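Ribonucleoside-diphosphate reductase (Pseudomonas aeruginosa, PDB 5IM3) probably supplies the precursors for DNA synthesis by reducing ribonucleoside diphosphates to deoxyribonucleotides, under allosteric control through nucleotide-binding ATP cones. Local coordinates at residues E171-I184 against L212-L226. Numbering follows the deposited sequence.
Sequences EACEGLAEVDGALI and LVEREPNYSYVTARL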
loop_
_atom_site.group_PDB
_atom_site.type_symbol
_atom_site.label_atom_id
_atom_site.label_comp_id
_atom_site.label_asym_id
_atom_site.label_seq_id
_atom_site.Cartn_x
_atom_site.Cartn_y
_atom_site.Cartn_z
ATOM N N GLU A 171 10.568 58.596 22.949
ATOM C CA GLU A 171 10.952 58.764 21.554
ATOM C C GLU A 171 10.778 57.475 20.760
ATOM O O GLU A 171 10.692 57.526 19.529
ATOM C CB GLU A 171 12.400 59.256 21.465
ATOM C CG GLU A 171 12.614 60.653 22.055
ATOM C CD GLU A 171 14.042 61.158 21.906
ATOM O OE1 GLU A 171 14.934 60.354 21.558
ATOM O OE2 GLU A 171 14.269 62.367 22.136
ATOM N N ALA A 172 10.714 56.323 21.435
ATOM C CA ALA A 172 10.494 55.055 20.747
ATOM C C ALA A 172 9.016 54.821 20.451
ATOM O O ALA A 172 8.670 54.333 19.369
ATOM C CB ALA A 172 11.053 53.901 21.580
ATOM N N CYS A 173 8.134 55.151 21.398
ATOM C CA CYS A 173 6.695 55.036 21.186
ATOM C C CYS A 173 6.130 56.193 20.375
ATOM O O CYS A 173 4.913 56.247 20.165
ATOM C CB CYS A 173 5.967 54.957 22.531
ATOM S SG CYS A 173 6.228 53.414 23.435
ATOM N N GLU A 174 6.979 57.108 19.919
ATOM C CA GLU A 174 6.519 58.289 19.207
ATOM C C GLU A 174 5.838 57.909 17.898
ATOM O O GLU A 174 6.364 57.110 17.117
ATOM C CB GLU A 174 7.707 59.214 18.943
ATOM C CG GLU A 174 7.363 60.503 18.225
ATOM C CD GLU A 174 8.582 61.376 18.011
ATOM O OE1 GLU A 174 9.702 60.907 18.305
ATOM O OE2 GLU A 174 8.421 62.527 17.552
ATOM N N GLY A 175 4.662 58.484 17.662
ATOM C CA GLY A 175 3.976 58.323 16.397
ATOM C C GLY A 175 3.355 56.967 16.160
ATOM O O GLY A 175 2.992 56.665 15.019
ATOM N N LEU A 176 3.216 56.140 17.192
ATOM C CA LEU A 176 2.661 54.801 17.056
ATOM C C LEU A 176 1.420 54.665 17.924
ATOM O O LEU A 176 1.354 55.226 19.021
ATOM C CB LEU A 176 3.695 53.733 17.441
ATOM C CG LEU A 176 4.953 53.706 16.572
ATOM C CD1 LEU A 176 5.955 52.692 17.105
ATOM C CD2 LEU A 176 4.603 53.402 15.122
ATOM N N ALA A 177 0.440 53.918 17.425
ATOM C CA ALA A 177 -0.840 53.752 18.094
ATOM C C ALA A 177 -0.853 52.480 18.932
ATOM O O ALA A 177 -0.142 51.515 18.645
ATOM C CB ALA A 177 -1.980 53.707 17.074
ATOM N N GLU A 178 -1.682 52.490 19.976
ATOM C CA GLU A 178 -1.863 51.330 20.850
ATOM C C GLU A 178 -0.534 50.845 21.427
ATOM O O GLU A 178 -0.340 49.649 21.655
ATOM C CB GLU A 178 -2.577 50.193 20.114
ATOM C CG GLU A 178 -4.061 50.439 19.883
ATOM C CD GLU A 178 -4.864 50.399 21.173
ATOM O OE1 GLU A 178 -4.420 49.727 22.129
ATOM O OE2 GLU A 178 -5.937 51.041 21.236
ATOM N N VAL A 179 0.391 51.770 21.670
ATOM C CA VAL A 179 1.649 51.470 22.342
ATOM C C VAL A 179 1.693 52.254 23.644
ATOM O O VAL A 179 1.326 53.433 23.683
ATOM C CB VAL A 179 2.873 51.800 21.462
ATOM C CG1 VAL A 179 2.918 50.877 20.251
ATOM C CG2 VAL A 179 2.851 53.262 21.034
ATOM N N ASP A 180 2.142 51.594 24.709
ATOM C CA ASP A 180 2.112 52.154 26.059
ATOM C C ASP A 180 3.541 52.218 26.590
ATOM O O ASP A 180 4.106 51.197 26.999
ATOM C CB ASP A 180 1.217 51.315 26.966
ATOM C CG ASP A 180 0.879 52.020 28.262
ATOM O OD1 ASP A 180 1.640 52.924 28.666
ATOM O OD2 ASP A 180 -0.149 51.667 28.879
ATOM N N GLY A 181 4.119 53.420 26.596
ATOM C CA GLY A 181 5.486 53.569 27.068
ATOM C C GLY A 181 5.634 53.231 28.539
ATOM O O GLY A 181 6.541 52.493 28.933
ATOM N N ALA A 182 4.742 53.770 29.376
ATOM C CA ALA A 182 4.803 53.482 30.805
ATOM C C ALA A 182 4.684 51.986 31.067
ATOM O O ALA A 182 5.356 51.448 31.955
ATOM C CB ALA A 182 3.705 54.247 31.542
ATOM N N LEU A 183 3.839 51.295 30.297
ATOM C CA LEU A 183 3.701 49.852 30.458
ATOM C C LEU A 183 5.036 49.147 30.243
ATOM O O LEU A 183 5.398 48.242 31.004
ATOM C CB LEU A 183 2.647 49.321 29.485
ATOM C CG LEU A 183 2.115 47.905 29.715
ATOM C CD1 LEU A 183 1.232 47.856 30.955
ATOM C CD2 LEU A 183 1.352 47.417 28.491
ATOM N N ILE A 184 5.784 49.554 29.214
ATOM C CA ILE A 184 7.076 48.931 28.943
ATOM C C ILE A 184 8.065 49.246 30.056
ATOM O O ILE A 184 8.840 48.380 30.479
ATOM C CB ILE A 184 7.614 49.384 27.571
ATOM C CG1 ILE A 184 6.650 48.977 26.453
ATOM C CG2 ILE A 184 8.999 48.788 27.318
ATOM C CD1 ILE A 184 7.052 49.492 25.084
ATOM N N LEU A 212 5.591 42.075 23.167
ATOM C CA LEU A 212 4.334 42.785 22.994
ATOM C C LEU A 212 3.870 42.844 21.545
ATOM O O LEU A 212 2.736 43.266 21.297
ATOM C CB LEU A 212 4.460 44.215 23.541
ATOM C CG LEU A 212 4.618 44.358 25.056
ATOM C CD1 LEU A 212 5.033 45.775 25.411
ATOM C CD2 LEU A 212 3.328 43.992 25.772
ATOM N N VAL A 213 4.705 42.431 20.586
ATOM C CA VAL A 213 4.288 42.474 19.189
ATOM C C VAL A 213 3.160 41.488 18.918
ATOM O O VAL A 213 2.406 41.665 17.954
ATOM C CB VAL A 213 5.474 42.202 18.238
ATOM C CG1 VAL A 213 6.651 43.108 18.574
ATOM C CG2 VAL A 213 5.890 40.734 18.273
ATOM N N GLU A 214 3.025 40.447 19.744
ATOM C CA GLU A 214 1.975 39.457 19.528
ATOM C C GLU A 214 0.592 40.088 19.635
ATOM O O GLU A 214 -0.313 39.749 18.863
ATOM C CB GLU A 214 2.121 38.311 20.531
ATOM C CG GLU A 214 1.173 37.145 20.288
ATOM C CD GLU A 214 1.427 35.978 21.223
ATOM O OE1 GLU A 214 0.628 35.781 22.162
ATOM O OE2 GLU A 214 2.430 35.261 21.024
ATOM N N ARG A 215 0.408 41.007 20.583
ATOM C CA ARG A 215 -0.877 41.670 20.761
ATOM C C ARG A 215 -0.973 42.996 20.021
ATOM O O ARG A 215 -2.083 43.509 19.840
ATOM C CB ARG A 215 -1.149 41.905 22.252
ATOM C CG ARG A 215 -1.220 40.630 23.087
ATOM C CD ARG A 215 -2.422 39.750 22.729
ATOM N NE ARG A 215 -3.688 40.258 23.267
ATOM C CZ ARG A 215 -4.661 40.815 22.548
ATOM N NH1 ARG A 215 -4.546 40.956 21.232
ATOM N NH2 ARG A 215 -5.766 41.235 23.150
ATOM N N GLU A 216 0.152 43.560 19.588
ATOM C CA GLU A 216 0.133 44.812 18.840
ATOM C C GLU A 216 1.389 44.918 17.981
ATOM O O GLU A 216 2.488 45.131 18.512
ATOM C CB GLU A 216 0.025 46.004 19.791
ATOM C CG GLU A 216 0.223 47.359 19.120
ATOM C CD GLU A 216 -0.743 47.586 17.977
ATOM O OE1 GLU A 216 -1.876 47.073 18.059
ATOM O OE2 GLU A 216 -0.366 48.265 16.997
ATOM N N PRO A 217 1.272 44.792 16.655
ATOM C CA PRO A 217 2.485 44.737 15.825
ATOM C C PRO A 217 3.339 45.989 15.907
ATOM O O PRO A 217 4.563 45.901 15.746
ATOM C CB PRO A 217 1.928 44.520 14.410
ATOM C CG PRO A 217 0.557 45.082 14.454
ATOM C CD PRO A 217 0.048 44.788 15.836
ATOM N N ASN A 218 2.740 47.154 16.165
ATOM C CA ASN A 218 3.509 48.393 16.186
ATOM C C ASN A 218 4.645 48.356 17.197
ATOM O O ASN A 218 5.566 49.177 17.104
ATOM C CB ASN A 218 2.591 49.580 16.477
ATOM C CG ASN A 218 1.779 49.996 15.267
ATOM O OD1 ASN A 218 2.251 49.917 14.134
ATOM N ND2 ASN A 218 0.552 50.440 15.501
ATOM N N TYR A 219 4.615 47.427 18.153
ATOM C CA TYR A 219 5.745 47.277 19.062
ATOM C C TYR A 219 7.006 46.821 18.345
ATOM O O TYR A 219 8.107 47.018 18.871
ATOM C CB TYR A 219 5.398 46.295 20.179
ATOM C CG TYR A 219 4.523 46.907 21.243
ATOM C CD1 TYR A 219 5.043 47.812 22.156
ATOM C CD2 TYR A 219 3.177 46.590 21.330
ATOM C CE1 TYR A 219 4.243 48.379 23.127
ATOM C CE2 TYR A 219 2.374 47.153 22.300
ATOM C CZ TYR A 219 2.914 48.047 23.196
ATOM O OH TYR A 219 2.128 48.617 24.164
ATOM N N SER A 220 6.877 46.210 17.164
ATOM C CA SER A 220 8.060 45.874 16.382
ATOM C C SER A 220 8.887 47.118 16.090
ATOM O O SER A 220 10.118 47.100 16.215
ATOM C CB SER A 220 7.654 45.178 15.082
ATOM O OG SER A 220 8.780 44.959 14.247
ATOM N N TYR A 221 8.229 48.213 15.705
ATOM C CA TYR A 221 8.943 49.474 15.528
ATOM C C TYR A 221 9.547 49.942 16.843
ATOM O O TYR A 221 10.690 50.410 16.880
ATOM C CB TYR A 221 8.005 50.541 14.964
ATOM C CG TYR A 221 7.335 50.165 13.663
ATOM C CD1 TYR A 221 8.047 50.147 12.470
ATOM C CD2 TYR A 221 5.986 49.841 13.625
ATOM C CE1 TYR A 221 7.436 49.808 11.277
ATOM C CE2 TYR A 221 5.365 49.501 12.438
ATOM C CZ TYR A 221 6.094 49.487 11.268
ATOM O OH TYR A 221 5.477 49.149 10.087
ATOM N N VAL A 222 8.791 49.817 17.939
ATOM C CA VAL A 222 9.302 50.211 19.249
ATOM C C VAL A 222 10.515 49.371 19.617
ATOM O O VAL A 222 11.497 49.877 20.172
ATOM C CB VAL A 222 8.195 50.091 20.314
ATOM C CG1 VAL A 222 8.720 50.516 21.682
ATOM C CG2 VAL A 222 6.973 50.915 19.921
ATOM N N THR A 223 10.458 48.070 19.329
ATOM C CA THR A 223 11.577 47.191 19.650
ATOM C C THR A 223 12.834 47.605 18.894
ATOM O O THR A 223 13.930 47.632 19.465
ATOM C CB THR A 223 11.209 45.743 19.327
ATOM O OG1 THR A 223 9.958 45.415 19.945
ATOM C CG2 THR A 223 12.278 44.793 19.835
ATOM N N ALA A 224 12.692 47.940 17.609
ATOM C CA ALA A 224 13.847 48.358 16.819
ATOM C C ALA A 224 14.417 49.675 17.329
ATOM O O ALA A 224 15.640 49.842 17.405
ATOM C CB ALA A 224 13.457 48.482 15.347
ATOM N N ARG A 225 13.548 50.623 17.685
ATOM C CA ARG A 225 14.024 51.925 18.140
ATOM C C ARG A 225 14.772 51.816 19.462
ATOM O O ARG A 225 15.714 52.581 19.702
ATOM C CB ARG A 225 12.850 52.893 18.255
ATOM C CG ARG A 225 12.185 53.175 16.921
ATOM C CD ARG A 225 10.913 53.977 17.082
ATOM N NE ARG A 225 10.134 54.003 15.850
ATOM C CZ ARG A 225 8.993 54.668 15.697
ATOM N NH1 ARG A 225 8.485 55.373 16.701
ATOM N NH2 ARG A 225 8.358 54.625 14.535
ATOM N N LEU A 226 14.383 50.873 20.321
ATOM C CA LEU A 226 15.110 50.664 21.567
ATOM C C LEU A 226 16.479 50.044 21.310
ATOM O O LEU A 226 17.482 50.477 21.891
ATOM C CB LEU A 226 14.285 49.787 22.510
ATOM C CG LEU A 226 12.959 50.397 22.977
ATOM C CD1 LEU A 226 12.117 49.370 23.722
ATOM C CD2 LEU A 226 13.206 51.621 23.848
#
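Arg225 reaches from helix 219-239 to the frayed end of helix 162-173, its chain extended from CG to NE, and its NH1 grips two carbonyls. Glu174 O lies in the guanidinium plane, 2.8 Å from Arg225 NH1, with an N-H...O angle of 152°; Ala172 O, 2.9 Å from the same NH1, is tilted out of that plane and makes a more bent bond. Leu176 CD1 sits over one guanidinium face, off-centre, and also presses against Val222 CG2 at 3.5 Å, a tight fit. Further along, the Tyr219 ring is sandwiched between Val179 and Leu212: Val179 CG1 stands 4.0 Å from the ring centroid, a CH-pi contact over the face, while Ile184 CD1 meets the edge at CE1. Leu212 CB lies against the opposite face, toward its rim. With its ring so held, Tyr219 OH accepts from Asp180 N at 3.0 Å, while the Asp180 carboxylate caps helix 181-190 through Leu183 N. Asn218 ND2 adds a weak bond to Ala177 O. Arg225 NH2 donates to Gln293 O, which helps fix the guanidinium's rotation. Side chains thus satisfy backbone groups at a helix end and in the following loop, tying this non-helical connection to helix 219-239.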